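Local coordinates for general secretion pathway protein D (Pseudomonas aeruginosa, PDB 4E9J) that forms, as a secretin of fifteen subunits, the outer-membrane channel of the type II secretion system, its N-terminal periplasmic domains N0, N1 and N2 being the part present here, at the interface of chains A and B. Residues are numbered along the deposited sequence; one frame, centred on the assembly and turned at random. Chains: chain A/B, General secretion pathway protein D.

Contact 1: the interface of chains A and B. Residues chain A 86-88; chain B 49, 92, 94.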
ATOM      1  N   ALA A  86     -14.213 -19.718  -0.529  1.00 39.48           N
ATOM      2  CA  ALA A  86     -15.352 -20.573  -0.191  1.00 40.47           C
ATOM      3  C   ALA A  86     -15.637 -21.452  -1.432  1.00 47.02           C
ATOM      4  O   ALA A  86     -15.935 -20.926  -2.497  1.00 44.94           O
ATOM      5  CB  ALA A  86     -16.568 -19.724   0.166  1.00 41.43           C
ATOM      6  N   GLN A  87     -15.470 -22.769  -1.326  1.00 47.31           N
ATOM      7  CA  GLN A  87     -15.674 -23.670  -2.475  1.00 49.29           C
ATOM      8  C   GLN A  87     -16.298 -24.992  -1.986  1.00 57.93           C
ATOM      9  O   GLN A  87     -15.679 -25.710  -1.199  1.00 58.00           O
ATOM     10  CB  GLN A  87     -14.315 -23.923  -3.186  1.00 50.83           C
ATOM     11  CG  GLN A  87     -14.424 -24.502  -4.598  1.00 54.96           C
ATOM     12  CD  GLN A  87     -13.101 -25.019  -5.127  1.00 67.49           C
ATOM     13  OE1 GLN A  87     -12.075 -24.316  -5.144  1.00 52.44           O
ATOM     14  NE2 GLN A  87     -13.087 -26.258  -5.611  1.00 67.93           N
ATOM     15  N   GLY A  88     -17.527 -25.267  -2.417  1.00 57.19           N
ATOM     16  CA  GLY A  88     -18.248 -26.488  -2.060  1.00 57.60           C
ATOM     17  C   GLY A  88     -18.599 -26.622  -0.593  1.00 62.74           C
ATOM     18  O   GLY A  88     -18.224 -27.612   0.046  1.00 63.24           O
TER
ATOM     19  N   ASP B  49     -18.549 -20.594  -9.625  1.00 31.79           N
ATOM     20  CA  ASP B  49     -19.164 -21.177  -8.443  1.00 31.09           C
ATOM     21  C   ASP B  49     -20.621 -20.682  -8.276  1.00 36.94           C
ATOM     22  O   ASP B  49     -20.884 -19.487  -8.462  1.00 37.76           O
ATOM     23  CB  ASP B  49     -18.330 -20.834  -7.209  1.00 31.72           C
ATOM     24  CG  ASP B  49     -18.807 -21.462  -5.914  1.00 33.27           C
ATOM     25  OD1 ASP B  49     -19.690 -20.876  -5.261  1.00 32.71           O
ATOM     26  OD2 ASP B  49     -18.239 -22.491  -5.521  1.00 39.35           O
ATOM     27  N   ARG B  92     -11.289 -21.283 -12.220  1.00 38.72           N
ATOM     28  CA  ARG B  92     -12.431 -21.319 -11.309  1.00 36.75           C
ATOM     29  C   ARG B  92     -12.705 -19.917 -10.690  1.00 34.09           C
ATOM     30  O   ARG B  92     -11.755 -19.336 -10.177  1.00 31.56           O
ATOM     31  CB  ARG B  92     -12.072 -22.384 -10.232  1.00 40.53           C
ATOM     32  CG  ARG B  92     -13.047 -22.583  -9.103  1.00 54.00           C
ATOM     33  CD  ARG B  92     -14.396 -23.080  -9.572  1.00 52.18           C
ATOM     34  NE  ARG B  92     -15.230 -23.496  -8.454  1.00 62.19           N
ATOM     35  CZ  ARG B  92     -16.486 -23.916  -8.554  1.00 69.35           C
ATOM     36  NH1 ARG B  92     -17.081 -23.989  -9.743  1.00 62.67           N
ATOM     37  NH2 ARG B  92     -17.163 -24.263  -7.467  1.00 39.45           N
ATOM     38  N   VAL B  94     -14.488 -18.028  -7.637  1.00 25.15           N
ATOM     39  CA  VAL B  94     -15.015 -18.406  -6.314  1.00 26.56           C
ATOM     40  C   VAL B  94     -15.086 -17.235  -5.322  1.00 31.85           C
ATOM     41  O   VAL B  94     -14.220 -16.378  -5.366  1.00 30.81           O
ATOM     42  CB  VAL B  94     -14.147 -19.532  -5.694  1.00 30.27           C
ATOM     43  CG1 VAL B  94     -14.429 -20.865  -6.337  1.00 30.38           C
ATOM     44  CG2 VAL B  94     -12.656 -19.210  -5.753  1.00 30.57           C
TER

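Contact 2: the interface of chains A and B. Residues chain A 83-87, 94; chain B 83, 85, 94-96.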
ATOM      1  N   THR A  83      -4.421 -18.035  -0.657  1.00 28.27           N
ATOM      2  CA  THR A  83      -5.591 -17.300  -0.213  1.00 29.18           C
ATOM      3  C   THR A  83      -6.698 -18.266   0.216  1.00 34.70           C
ATOM      4  O   THR A  83      -6.717 -19.410  -0.247  1.00 35.89           O
ATOM      5  CB  THR A  83      -6.038 -16.321  -1.340  1.00 40.60           C
ATOM      6  OG1 THR A  83      -7.090 -15.495  -0.865  1.00 44.37           O
ATOM      7  CG2 THR A  83      -6.470 -17.023  -2.589  1.00 41.58           C
ATOM      8  N   VAL A  84      -7.618 -17.806   1.080  1.00 29.79           N
ATOM      9  CA  VAL A  84      -8.740 -18.597   1.567  1.00 29.58           C
ATOM     10  C   VAL A  84      -9.986 -18.224   0.770  1.00 34.68           C
ATOM     11  O   VAL A  84     -10.334 -17.046   0.690  1.00 32.40           O
ATOM     12  CB  VAL A  84      -8.972 -18.421   3.091  1.00 33.55           C
ATOM     13  CG1 VAL A  84     -10.007 -19.429   3.604  1.00 33.95           C
ATOM     14  CG2 VAL A  84      -7.658 -18.538   3.860  1.00 32.65           C
ATOM     15  N   VAL A  85     -10.661 -19.234   0.186  1.00 31.84           N
ATOM     16  CA  VAL A  85     -11.860 -19.051  -0.636  1.00 31.95           C
ATOM     17  C   VAL A  85     -12.956 -19.955  -0.112  1.00 41.02           C
ATOM     18  O   VAL A  85     -12.659 -20.876   0.639  1.00 42.57           O
ATOM     19  CB  VAL A  85     -11.570 -19.346  -2.146  1.00 34.43           C
ATOM     20  CG1 VAL A  85     -10.437 -18.468  -2.678  1.00 32.96           C
ATOM     21  CG2 VAL A  85     -11.284 -20.842  -2.405  1.00 34.11           C
ATOM     22  N   ALA A  86     -14.213 -19.718  -0.529  1.00 39.48           N
ATOM     23  CA  ALA A  86     -15.352 -20.573  -0.191  1.00 40.47           C
ATOM     24  C   ALA A  86     -15.637 -21.452  -1.432  1.00 47.02           C
ATOM     25  O   ALA A  86     -15.935 -20.926  -2.497  1.00 44.94           O
ATOM     26  CB  ALA A  86     -16.568 -19.724   0.166  1.00 41.43           C
ATOM     27  N   GLN A  87     -15.470 -22.769  -1.326  1.00 47.31           N
ATOM     28  CA  GLN A  87     -15.674 -23.670  -2.475  1.00 49.29           C
ATOM     29  C   GLN A  87     -16.298 -24.992  -1.986  1.00 57.93           C
ATOM     30  O   GLN A  87     -15.679 -25.710  -1.199  1.00 58.00           O
ATOM     31  CB  GLN A  87     -14.315 -23.923  -3.186  1.00 50.83           C
ATOM     32  CG  GLN A  87     -14.424 -24.502  -4.598  1.00 54.96           C
ATOM     33  CD  GLN A  87     -13.101 -25.019  -5.127  1.00 67.49           C
ATOM     34  OE1 GLN A  87     -12.075 -24.316  -5.144  1.00 52.44           O
ATOM     35  NE2 GLN A  87     -13.087 -26.258  -5.611  1.00 67.93           N
ATOM     36  N   VAL A  94      -6.029 -21.966  -1.279  1.00 33.90           N
ATOM     37  CA  VAL A  94      -5.673 -22.187  -2.683  1.00 33.70           C
ATOM     38  C   VAL A  94      -4.506 -21.307  -3.154  1.00 39.44           C
ATOM     39  O   VAL A  94      -4.384 -20.177  -2.691  1.00 36.35           O
ATOM     40  CB  VAL A  94      -6.900 -21.927  -3.592  1.00 37.01           C
ATOM     41  CG1 VAL A  94      -7.895 -23.062  -3.516  1.00 35.80           C
ATOM     42  CG2 VAL A  94      -7.583 -20.596  -3.264  1.00 37.07           C
TER
ATOM     43  N   THR B  83     -12.259 -14.533  -6.245  1.00 26.56           N
ATOM     44  CA  THR B  83     -10.907 -14.940  -6.567  1.00 25.09           C
ATOM     45  C   THR B  83     -10.996 -15.842  -7.776  1.00 28.12           C
ATOM     46  O   THR B  83     -11.983 -16.552  -7.946  1.00 25.40           O
ATOM     47  CB  THR B  83     -10.286 -15.673  -5.356  1.00 33.42           C
ATOM     48  OG1 THR B  83     -10.094 -14.737  -4.307  1.00 32.76           O
ATOM     49  CG2 THR B  83      -8.955 -16.323  -5.667  1.00 29.11           C
ATOM     50  N   VAL B  85      -8.943 -18.930  -9.620  1.00 32.71           N
ATOM     51  CA  VAL B  85      -7.949 -19.964  -9.289  1.00 33.68           C
ATOM     52  C   VAL B  85      -7.674 -20.840 -10.500  1.00 37.09           C
ATOM     53  O   VAL B  85      -8.614 -21.440 -11.025  1.00 35.13           O
ATOM     54  CB  VAL B  85      -8.436 -20.837  -8.094  1.00 39.30           C
ATOM     55  CG1 VAL B  85      -7.343 -21.823  -7.649  1.00 39.05           C
ATOM     56  CG2 VAL B  85      -8.887 -19.967  -6.916  1.00 39.58           C
ATOM     57  N   VAL B  94     -14.488 -18.028  -7.637  1.00 25.15           N
ATOM     58  CA  VAL B  94     -15.015 -18.406  -6.314  1.00 26.56           C
ATOM     59  C   VAL B  94     -15.086 -17.235  -5.322  1.00 31.85           C
ATOM     60  O   VAL B  94     -14.220 -16.378  -5.366  1.00 30.81           O
ATOM     61  CB  VAL B  94     -14.147 -19.532  -5.694  1.00 30.27           C
ATOM     62  CG1 VAL B  94     -14.429 -20.865  -6.337  1.00 30.38           C
ATOM     63  CG2 VAL B  94     -12.656 -19.210  -5.753  1.00 30.57           C
ATOM     64  N   PRO B  95     -16.012 -17.228  -4.340  1.00 29.99           N
ATOM     65  CA  PRO B  95     -15.975 -16.163  -3.327  1.00 30.49           C
ATOM     66  C   PRO B  95     -14.746 -16.264  -2.441  1.00 35.52           C
ATOM     67  O   PRO B  95     -14.276 -17.376  -2.149  1.00 36.08           O
ATOM     68  CB  PRO B  95     -17.274 -16.370  -2.515  1.00 32.57           C
ATOM     69  CG  PRO B  95     -18.040 -17.415  -3.221  1.00 36.65           C
ATOM     70  CD  PRO B  95     -17.087 -18.193  -4.053  1.00 32.57           C
ATOM     71  N   ASN B  96     -14.259 -15.113  -1.968  1.00 32.22           N
ATOM     72  CA  ASN B  96     -13.149 -15.069  -1.000  1.00 42.35           C
ATOM     73  C   ASN B  96     -13.734 -15.484   0.327  1.00 49.15           C
ATOM     74  O   ASN B  96     -14.890 -15.134   0.560  1.00 41.27           O
ATOM     75  CB  ASN B  96     -12.582 -13.656  -0.832  1.00 45.30           C
ATOM     76  CG  ASN B  96     -12.077 -12.962  -2.061  1.00 66.17           C
ATOM     77  OD1 ASN B  96     -11.904 -11.743  -2.066  1.00 64.09           O
ATOM     78  ND2 ASN B  96     -11.785 -13.682  -3.115  1.00 63.36           N
TER

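Contact 3: the interface of chains A and B. Residues chain A 127, 175-177; chain B 180-182, 184.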
ATOM      1  N   GLU A 127       2.287   4.918  11.452  1.00 29.02           N
ATOM      2  CA  GLU A 127       3.243   5.971  11.121  1.00 28.10           C
ATOM      3  C   GLU A 127       4.643   5.448  10.744  1.00 31.22           C
ATOM      4  O   GLU A 127       5.384   6.177  10.092  1.00 30.42           O
ATOM      5  CB  GLU A 127       3.308   6.981  12.264  1.00 29.55           C
ATOM      6  CG  GLU A 127       1.987   7.707  12.445  1.00 37.66           C
ATOM      7  CD  GLU A 127       1.892   8.634  13.639  1.00 62.50           C
ATOM      8  OE1 GLU A 127       2.905   8.772  14.362  1.00 42.05           O
ATOM      9  OE2 GLU A 127       0.805   9.226  13.847  1.00 54.17           O
ATOM     10  N   SER A 175       8.440  12.470  16.206  1.00 39.46           N
ATOM     11  CA  SER A 175       7.667  12.791  15.011  1.00 38.97           C
ATOM     12  C   SER A 175       8.074  11.843  13.896  1.00 36.31           C
ATOM     13  O   SER A 175       9.205  11.382  13.865  1.00 34.83           O
ATOM     14  CB  SER A 175       7.916  14.242  14.603  1.00 43.89           C
ATOM     15  OG  SER A 175       7.269  14.610  13.395  1.00 48.89           O
ATOM     16  N   HIS A 176       7.114  11.473  13.054  1.00 30.02           N
ATOM     17  CA  HIS A 176       7.345  10.635  11.881  1.00 28.78           C
ATOM     18  C   HIS A 176       6.849  11.293  10.617  1.00 27.11           C
ATOM     19  O   HIS A 176       6.492  10.621   9.658  1.00 22.51           O
ATOM     20  CB  HIS A 176       6.758   9.248  12.109  1.00 30.55           C
ATOM     21  CG  HIS A 176       7.506   8.538  13.187  1.00 34.45           C
ATOM     22  ND1 HIS A 176       6.937   8.299  14.425  1.00 36.58           N
ATOM     23  CD2 HIS A 176       8.808   8.183  13.228  1.00 37.01           C
ATOM     24  CE1 HIS A 176       7.892   7.755  15.162  1.00 36.46           C
ATOM     25  NE2 HIS A 176       9.029   7.643  14.476  1.00 37.16           N
ATOM     26  N   ASP A 177       6.875  12.634  10.606  1.00 22.70           N
ATOM     27  CA  ASP A 177       6.519  13.432   9.420  1.00 21.56           C
ATOM     28  C   ASP A 177       7.718  13.315   8.502  1.00 23.58           C
ATOM     29  O   ASP A 177       8.834  13.149   8.985  1.00 22.69           O
ATOM     30  CB  ASP A 177       6.277  14.909   9.787  1.00 21.91           C
ATOM     31  CG  ASP A 177       4.986  15.143  10.560  1.00 29.08           C
ATOM     32  OD1 ASP A 177       4.172  14.188  10.673  1.00 26.83           O
ATOM     33  OD2 ASP A 177       4.736  16.296  10.968  1.00 29.43           O
TER
ATOM     34  N   VAL B 180       4.692  14.846   3.964  1.00 19.17           N
ATOM     35  CA  VAL B 180       3.641  14.226   4.751  1.00 18.84           C
ATOM     36  C   VAL B 180       3.590  14.857   6.137  1.00 21.63           C
ATOM     37  O   VAL B 180       4.621  14.980   6.788  1.00 19.20           O
ATOM     38  CB  VAL B 180       3.847  12.701   4.812  1.00 21.43           C
ATOM     39  CG1 VAL B 180       2.881  12.048   5.789  1.00 21.14           C
ATOM     40  CG2 VAL B 180       3.722  12.088   3.428  1.00 20.15           C
ATOM     41  N   ILE B 181       2.384  15.251   6.579  1.00 20.58           N
ATOM     42  CA  ILE B 181       2.149  15.848   7.898  1.00 22.53           C
ATOM     43  C   ILE B 181       1.112  15.009   8.604  1.00 24.53           C
ATOM     44  O   ILE B 181      -0.023  14.979   8.174  1.00 22.74           O
ATOM     45  CB  ILE B 181       1.682  17.334   7.818  1.00 26.72           C
ATOM     46  CG1 ILE B 181       2.666  18.221   7.056  1.00 30.05           C
ATOM     47  CG2 ILE B 181       1.453  17.877   9.217  1.00 29.31           C
ATOM     48  CD1 ILE B 181       2.109  19.525   6.649  1.00 43.30           C
ATOM     49  N   ASN B 182       1.500  14.375   9.706  1.00 22.72           N
ATOM     50  CA  ASN B 182       0.627  13.581  10.569  1.00 23.73           C
ATOM     51  C   ASN B 182       0.031  14.543  11.555  1.00 25.74           C
ATOM     52  O   ASN B 182       0.737  15.022  12.424  1.00 25.07           O
ATOM     53  CB  ASN B 182       1.407  12.518  11.327  1.00 25.47           C
ATOM     54  CG  ASN B 182       2.103  11.572  10.413  1.00 49.07           C
ATOM     55  OD1 ASN B 182       1.497  10.656   9.885  1.00 33.06           O
ATOM     56  ND2 ASN B 182       3.358  11.816  10.132  1.00 54.51           N
ATOM     57  N   ARG B 184      -1.884  16.179  14.661  1.00 30.61           N
ATOM     58  CA  ARG B 184      -2.014  15.851  16.092  1.00 33.12           C
ATOM     59  C   ARG B 184      -3.261  16.431  16.727  1.00 41.37           C
ATOM     60  O   ARG B 184      -3.812  15.807  17.622  1.00 44.10           O
ATOM     61  CB  ARG B 184      -0.812  16.389  16.870  1.00 33.29           C
ATOM     62  CG  ARG B 184       0.535  15.808  16.484  1.00 39.07           C
ATOM     63  CD  ARG B 184       0.549  14.305  16.231  1.00 42.44           C
ATOM     64  NE  ARG B 184       1.928  13.832  16.146  1.00 46.90           N
ATOM     65  CZ  ARG B 184       2.322  12.649  15.688  1.00 59.26           C
ATOM     66  NH1 ARG B 184       1.433  11.771  15.233  1.00 36.65           N
ATOM     67  NH2 ARG B 184       3.612  12.331  15.683  1.00 61.27           N
TER
HETATM   68  O   HOH W   1       2.884  16.421  12.954  1.00 29.71           O

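Contact 1: the interface of chains A and B
A:Gln87 lays the aliphatic part of its side chain against B:Arg92 and B:Val94, a side-chain contact between two secretin N0 domains. Its CG methylene does the touching: A:Gln87 CG lies 4.0 Å from the terminal nitrogen NH2 of B:Arg92 and equally far from the methyl CG1 of B:Val94. The glutamine crosses both side chains at a slant, and its amide plane is turned 72° from the guanidinium, so the two flat groups do not stack. Glutamine suits this place because its CG methylene can pack on a neighbour while the amide lies further along the chain. With CG anti to the backbone N (chi1 -163°), that methylene is brought between NH2 of B:Arg92 and CG1 of B:Val94. B:Val94 also meets A:Ala86, its branch carbon CB sitting 3.9 Å from the carbonyl O of A:Ala86, a contact of van der Waals kind.

Behind this first shell, B:Arg92 is held within its own chain. NH2 of B:Arg92 makes a salt bridge of 2.8 Å to the carboxylate OD2 of B:Asp49, and the CA of the same aspartate lies over the outer part of the guanidinium, 3.4 Å above its plane. Together these would fix the guanidinium's rotation, and the neighbouring carboxylate may offset its charge beside the methylene of A:Gln87. B:Arg92 and B:Val94 share strand 90-95, while A:Gln87 follows strand 82-86 and leads into A:Gly88, whose backbone has positive phi (65°).

Contact 2: the interface of chains A and B
A:Val85, with a chi1 of -57°, has CG1 anti to its carbonyl carbon, a turn that sends this methyl toward CB of B:Thr83 and CG2 of B:Val94. In B:Val94 a chi1 of -76° puts CG2 between the backbone N and the carbonyl carbon, where it comes 3.8 Å from CB of A:Val85, the two valines crossing obliquely. At about a right angle to A:Val85 lies B:Thr83, whose CB is 3.9 Å from CG1 of A:Val85. The threonines of the two chains reach toward each other tip to tip, CG2 of A:Thr83 lying 4.0 Å from CG2 of B:Thr83. Further along, A:Val94 CG2 packs 3.9 Å from B:Val85 CG2. Beta-branched residues suit these strands: they tolerate the extended backbone and offer methyls close to it.

A nearly straight backbone hydrogen bond accompanies the packing, from A:Ala86 N to the carbonyl O of B:Pro95 at 2.8 Å. Proline lacks an amide hydrogen but keeps this carbonyl as an acceptor, while the small methyl of A:Ala86 may let the backbones approach closely.

In the fold, strands 82-86 and 91-95 of A face strands 82-87 and 90-95 of B, all within the N0 domains.

Contact 3: the interface of chains A and B
The carbon contact between A:Asp177 and B:Ile181 is slight: the carboxylate carbon CG of A:Asp177 lies 4.0 Å from CA of B:Ile181, and polar groups carry most of this patch. A:Asp177 OD1 accepts two hydrogen bonds from B:Asn182. The side-chain amide ND2 of B:Asn182 gives one to A:Asp177 OD1 at 2.6 Å, nearly along the carboxylate C-O axis, with that oxygen 17° out of the amide plane. The backbone N of B:Asn182 gives OD1 of A:Asp177 the other at 2.8 Å, from above the carboxylate plane. Asparagine suits this place because its amide and backbone N-H can grip one oxygen together; chi1 of -60° swings ND2 back beside the backbone N-H. Aspartate's short carboxylate offers OD1 to these donors and OD2 to a water, which lies 2.7 Å from A:Asp177 OD2 and 2.6 Å from the carbonyl O of B:Asn182.

At the rim, B:Arg184 NH1 forms a salt bridge and hydrogen bond of 3.0 Å with OE2 of A:Glu127. NH1 meets OE2 on its syn side but 27° out of the carboxylate plane, and the bond is bent; a weaker one runs to A:Glu127 OE1. Glutamate's extended chain carries its carboxylate to the guanidinium edge, and arginine, bent at chi2, supplies a long arm. The patch joins helix 125-132 of N1 and the start of N2 in chain A to N2 of chain B, tying the two copies together in this crystallised dimer.

Contacts 1 and 2 are neighbouring parts of one N0-N0 patch: their C-alpha centres are about 6 Å apart, and they share A:Ala86, A:Gln87 and B:Val94. Between C-alpha centres, contact 3 lies about 43 Å from contact 1 and 38 Å from contact 2, toward the other end of the pair, where N1 and N2 of chain A meet N2 of chain B. The two elongated chains are thus joined at separated places, by strands packed through apolar side chains and a backbone bond at one and by charged and polar groups at the other. The interface is not an exact two-fold, and the dimer need not reproduce the subunit contacts of the fifteen-membered channel.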